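Long-range contact in CsuC (Acinetobacter baumannii, PDB 6FJY), which probably acts as the periplasmic chaperone of archaic Csu pili, holding the tip adhesin subunit CsuE in a pre-assembly complex by donor-strand complementation: residues 169-181 and 219-231. Residues are numbered along the deposited sequence; the frame is centred on the assembly and turned at random.
Sequences GQKFARLSALKTS and SKIYGVDSSGIKQ
Arg174 and Ser226 meet where two edges of the chaperone's second Ig-like domain come together: strand 173-175, which pairs on its other side with 195-197, runs against the end of strand 220-225. The strands share a single antiparallel bridge, the non-hydrogen-bonded pair Leu175 and Asp225. Ser226 N gives a hydrogen bond of 2.9 Å to Arg174 O, in the carbonyl plane, and on the far side of that pair Ser176 N hydrogen-bonds Val224 O.

Arg174 carries the contact from its CB outward. CB lies 3.9 Å from Asp225 OD1, which is also modelled very close to the Arg174 backbone N, a bond whose length is doubtful. CG is anti to that N (chi1 -174°), the chain runs on extended through CD, and a bend at chi3 (28°) brings the edge of the head up to Ser226 O. Ser226 CB lies in the guanidinium plane, at its edge by NE; CZ comes 3.8 Å from Ser226 O, and NH2 bonds that oxygen at 2.9 Å, from above the carbonyl plane rather than along a lone pair. NH1 hydrogen-bonds the Tyr196 hydroxyl, so separate nitrogens restrain the head, and Tyr9 adds a cation-pi contact. Phe172 CE2 lies above one face, toward its rim.

Beyond Ser176 the pairing slackens. Val224 N makes only a weak bond to Ala177 O, and Tyr222 N another to Lys179 O, while the CB of Leu178 touches Ile221 CG2. Back at the other end, the Phe172 ring, stacked on Phe121, meets Ser227 obliquely, with CE2 3.4 Å from Ser227 CB.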
loop_
_atom_site.group_PDB
_atom_site.type_symbol
_atom_site.label_atom_id
_atom_site.label_comp_id
_atom_site.label_asym_id
_atom_site.label_seq_id
_atom_site.Cartn_x
_atom_site.Cartn_y
_atom_site.Cartn_z
ATOM N N GLY A 169 -11.937 13.912 -16.759
ATOM C CA GLY A 169 -10.760 14.376 -16.063
ATOM C C GLY A 169 -9.525 13.551 -16.382
ATOM O O GLY A 169 -9.587 12.489 -16.990
ATOM N N GLN A 170 -8.380 14.067 -15.938
ATOM C CA GLN A 170 -7.088 13.433 -16.155
ATOM C C GLN A 170 -6.725 12.429 -15.063
ATOM O O GLN A 170 -5.637 11.846 -15.123
ATOM C CB GLN A 170 -5.989 14.498 -16.252
ATOM C CG GLN A 170 -6.182 15.567 -17.340
ATOM C CD GLN A 170 -5.778 15.099 -18.742
ATOM O OE1 GLN A 170 -5.521 13.918 -18.977
ATOM N NE2 GLN A 170 -5.681 16.044 -19.665
ATOM N N LYS A 171 -7.585 12.230 -14.056
ATOM C CA LYS A 171 -7.340 11.237 -13.012
ATOM C C LYS A 171 -8.549 10.316 -12.884
ATOM O O LYS A 171 -9.673 10.678 -13.238
ATOM C CB LYS A 171 -7.042 11.860 -11.649
ATOM C CG LYS A 171 -5.688 12.542 -11.546
ATOM C CD LYS A 171 -5.341 12.864 -10.109
ATOM C CE LYS A 171 -4.772 11.637 -9.384
ATOM N NZ LYS A 171 -5.821 10.649 -9.045
ATOM N N PHE A 172 -8.288 9.099 -12.416
ATOM C CA PHE A 172 -9.319 8.081 -12.258
ATOM C C PHE A 172 -10.235 8.384 -11.072
ATOM O O PHE A 172 -9.891 9.121 -10.146
ATOM C CB PHE A 172 -8.694 6.698 -12.057
ATOM C CG PHE A 172 -7.988 6.530 -10.730
ATOM C CD1 PHE A 172 -6.689 6.995 -10.555
ATOM C CD2 PHE A 172 -8.627 5.932 -9.654
ATOM C CE1 PHE A 172 -6.028 6.844 -9.335
ATOM C CE2 PHE A 172 -7.974 5.779 -8.423
ATOM C CZ PHE A 172 -6.673 6.240 -8.264
ATOM N N ALA A 173 -11.408 7.761 -11.109
ATOM C CA ALA A 173 -12.346 7.735 -10.002
ATOM C C ALA A 173 -12.524 6.287 -9.564
ATOM O O ALA A 173 -12.686 5.400 -10.407
ATOM C CB ALA A 173 -13.697 8.336 -10.398
ATOM N N ARG A 174 -12.432 6.044 -8.256
ATOM C CA ARG A 174 -12.757 4.744 -7.666
ATOM C C ARG A 174 -14.058 4.945 -6.891
ATOM O O ARG A 174 -14.061 5.501 -5.789
ATOM C CB ARG A 174 -11.622 4.205 -6.789
ATOM C CG ARG A 174 -11.870 2.777 -6.283
ATOM C CD ARG A 174 -10.684 2.126 -5.530
ATOM N NE ARG A 174 -9.829 3.102 -4.871
ATOM C CZ ARG A 174 -8.554 3.317 -5.175
ATOM N NH1 ARG A 174 -7.960 2.622 -6.131
ATOM N NH2 ARG A 174 -7.870 4.246 -4.527
ATOM N N LEU A 175 -15.164 4.522 -7.494
ATOM C CA LEU A 175 -16.492 4.742 -6.952
ATOM C C LEU A 175 -16.945 3.524 -6.163
ATOM O O LEU A 175 -16.716 2.383 -6.578
ATOM C CB LEU A 175 -17.486 5.031 -8.069
ATOM C CG LEU A 175 -17.188 6.224 -8.971
ATOM C CD1 LEU A 175 -18.266 6.319 -10.025
ATOM C CD2 LEU A 175 -17.083 7.520 -8.171
ATOM N N SER A 176 -17.593 3.776 -5.024
ATOM C CA SER A 176 -18.034 2.716 -4.122
ATOM C C SER A 176 -19.556 2.641 -4.072
ATOM O O SER A 176 -20.134 1.637 -4.493
ATOM C CB SER A 176 -17.432 2.905 -2.725
ATOM O OG SER A 176 -17.758 4.174 -2.183
ATOM N N ALA A 177 -20.230 3.665 -3.554
ATOM C CA ALA A 177 -21.678 3.647 -3.403
ATOM C C ALA A 177 -22.276 4.752 -4.258
ATOM O O ALA A 177 -21.792 5.886 -4.244
ATOM C CB ALA A 177 -22.092 3.818 -1.939
ATOM N N LEU A 178 -23.342 4.425 -4.989
ATOM C CA LEU A 178 -23.973 5.335 -5.930
ATOM C C LEU A 178 -25.374 5.718 -5.433
ATOM O O LEU A 178 -25.583 5.870 -4.216
ATOM C CB LEU A 178 -23.966 4.684 -7.314
ATOM C CG LEU A 178 -22.651 4.550 -8.097
ATOM C CD1 LEU A 178 -21.804 3.388 -7.593
ATOM C CD2 LEU A 178 -22.941 4.359 -9.571
ATOM N N LYS A 179 -26.315 5.887 -6.364
ATOM C CA LYS A 179 -27.708 6.238 -6.091
ATOM C C LYS A 179 -27.828 7.549 -5.318
ATOM O O LYS A 179 -26.838 8.264 -5.126
ATOM C CB LYS A 179 -28.419 5.104 -5.336
ATOM C CG LYS A 179 -29.905 4.951 -5.705
ATOM C CD LYS A 179 -30.610 3.899 -4.865
ATOM C CE LYS A 179 -30.853 4.373 -3.439
ATOM N NZ LYS A 179 -32.102 5.173 -3.312
ATOM N N THR A 180 -29.046 7.877 -4.892
ATOM C CA THR A 180 -29.320 9.081 -4.113
ATOM C C THR A 180 -30.339 8.725 -3.039
ATOM O O THR A 180 -31.498 8.433 -3.352
ATOM C CB THR A 180 -29.833 10.215 -5.003
ATOM O OG1 THR A 180 -30.574 11.149 -4.208
ATOM C CG2 THR A 180 -30.722 9.667 -6.117
ATOM N N SER A 181 -29.907 8.741 -1.782
ATOM C CA SER A 181 -30.784 8.390 -0.669
ATOM C C SER A 181 -30.473 9.213 0.581
ATOM O O SER A 181 -29.428 9.861 0.670
ATOM C CB SER A 181 -30.674 6.893 -0.361
ATOM O OG SER A 181 -29.321 6.494 -0.221
ATOM N N SER A 219 -31.388 14.937 -13.595
ATOM C CA SER A 219 -30.942 14.580 -12.254
ATOM C C SER A 219 -29.464 14.216 -12.279
ATOM O O SER A 219 -28.835 14.210 -13.338
ATOM C CB SER A 219 -31.779 13.425 -11.686
ATOM O OG SER A 219 -31.868 12.346 -12.601
ATOM N N LYS A 220 -28.903 13.918 -11.110
ATOM C CA LYS A 220 -27.485 13.614 -11.024
ATOM C C LYS A 220 -27.258 12.574 -9.937
ATOM O O LYS A 220 -27.954 12.550 -8.920
ATOM C CB LYS A 220 -26.652 14.876 -10.760
ATOM C CG LYS A 220 -27.053 15.650 -9.520
ATOM C CD LYS A 220 -26.219 16.916 -9.373
ATOM C CE LYS A 220 -26.631 17.722 -8.146
ATOM N NZ LYS A 220 -26.448 16.959 -6.881
ATOM N N ILE A 221 -26.289 11.726 -10.168
ATOM C CA ILE A 221 -25.978 10.629 -9.263
ATOM C C ILE A 221 -25.047 11.128 -8.168
ATOM O O ILE A 221 -24.240 12.045 -8.367
ATOM C CB ILE A 221 -25.355 9.444 -10.029
ATOM C CG1 ILE A 221 -26.189 9.083 -11.252
ATOM C CG2 ILE A 221 -25.231 8.225 -9.132
ATOM C CD1 ILE A 221 -25.641 7.877 -11.992
ATOM N N TYR A 222 -25.165 10.513 -6.997
ATOM C CA TYR A 222 -24.283 10.758 -5.867
ATOM C C TYR A 222 -23.378 9.549 -5.653
ATOM O O TYR A 222 -23.835 8.406 -5.697
ATOM C CB TYR A 222 -25.097 11.040 -4.604
ATOM C CG TYR A 222 -25.614 12.454 -4.514
ATOM C CD1 TYR A 222 -24.848 13.523 -4.968
ATOM C CD2 TYR A 222 -26.866 12.723 -3.969
ATOM C CE1 TYR A 222 -25.316 14.824 -4.879
ATOM C CE2 TYR A 222 -27.343 14.021 -3.877
ATOM C CZ TYR A 222 -26.565 15.068 -4.334
ATOM O OH TYR A 222 -27.036 16.358 -4.245
ATOM N N GLY A 223 -22.092 9.807 -5.408
ATOM C CA GLY A 223 -21.121 8.741 -5.265
ATOM C C GLY A 223 -20.008 9.108 -4.306
ATOM O O GLY A 223 -19.873 10.259 -3.885
ATOM N N VAL A 224 -19.199 8.104 -3.971
ATOM C CA VAL A 224 -18.055 8.255 -3.078
ATOM C C VAL A 224 -16.820 7.795 -3.837
ATOM O O VAL A 224 -16.811 6.695 -4.401
ATOM C CB VAL A 224 -18.228 7.439 -1.781
ATOM C CG1 VAL A 224 -16.952 7.464 -0.947
ATOM C CG2 VAL A 224 -19.406 7.948 -0.970
ATOM N N ASP A 225 -15.797 8.645 -3.881
ATOM C CA ASP A 225 -14.566 8.346 -4.595
ATOM C C ASP A 225 -13.451 8.147 -3.585
ATOM O O ASP A 225 -13.268 8.969 -2.682
ATOM C CB ASP A 225 -14.191 9.451 -5.586
ATOM C CG ASP A 225 -12.878 9.157 -6.332
ATOM O OD1 ASP A 225 -12.680 8.010 -6.802
ATOM O OD2 ASP A 225 -12.046 10.077 -6.454
ATOM N N SER A 226 -12.726 7.042 -3.726
ATOM C CA SER A 226 -11.603 6.713 -2.859
ATOM C C SER A 226 -10.259 6.879 -3.557
ATOM O O SER A 226 -9.249 6.355 -3.078
ATOM C CB SER A 226 -11.787 5.295 -2.330
ATOM O OG SER A 226 -13.120 5.150 -1.874
ATOM N N SER A 227 -10.243 7.598 -4.683
ATOM C CA SER A 227 -9.023 7.775 -5.467
ATOM C C SER A 227 -7.957 8.568 -4.720
ATOM O O SER A 227 -6.764 8.254 -4.815
ATOM C CB SER A 227 -9.361 8.455 -6.794
ATOM O OG SER A 227 -9.801 9.792 -6.597
ATOM N N GLY A 228 -8.362 9.598 -3.979
ATOM C CA GLY A 228 -7.439 10.494 -3.314
ATOM C C GLY A 228 -7.138 10.138 -1.873
ATOM O O GLY A 228 -7.261 8.988 -1.440
ATOM N N ILE A 229 -6.747 11.161 -1.111
ATOM C CA ILE A 229 -6.305 10.928 0.261
ATOM C C ILE A 229 -7.461 10.637 1.210
ATOM O O ILE A 229 -7.258 9.961 2.225
ATOM C CB ILE A 229 -5.473 12.130 0.744
ATOM C CG1 ILE A 229 -4.084 11.675 1.209
ATOM C CG2 ILE A 229 -6.193 12.905 1.833
ATOM C CD1 ILE A 229 -4.105 10.670 2.337
ATOM N N LYS A 230 -8.671 11.092 0.904
ATOM C CA LYS A 230 -9.813 10.819 1.759
ATOM C C LYS A 230 -11.051 10.605 0.903
ATOM O O LYS A 230 -11.148 11.104 -0.219
ATOM C CB LYS A 230 -10.062 11.954 2.772
ATOM C CG LYS A 230 -10.998 13.065 2.296
ATOM C CD LYS A 230 -11.316 14.037 3.437
ATOM C CE LYS A 230 -11.850 13.291 4.667
ATOM N NZ LYS A 230 -12.009 14.162 5.870
ATOM N N GLN A 231 -11.987 9.831 1.448
ATOM C CA GLN A 231 -13.264 9.583 0.802
ATOM C C GLN A 231 -14.015 10.882 0.553
ATOM O O GLN A 231 -14.485 11.534 1.489
ATOM C CB GLN A 231 -14.109 8.608 1.624
ATOM C CG GLN A 231 -13.581 7.182 1.582
ATOM C CD GLN A 231 -14.653 6.154 1.882
ATOM O OE1 GLN A 231 -15.681 6.468 2.480
ATOM N NE2 GLN A 231 -14.419 4.915 1.460
#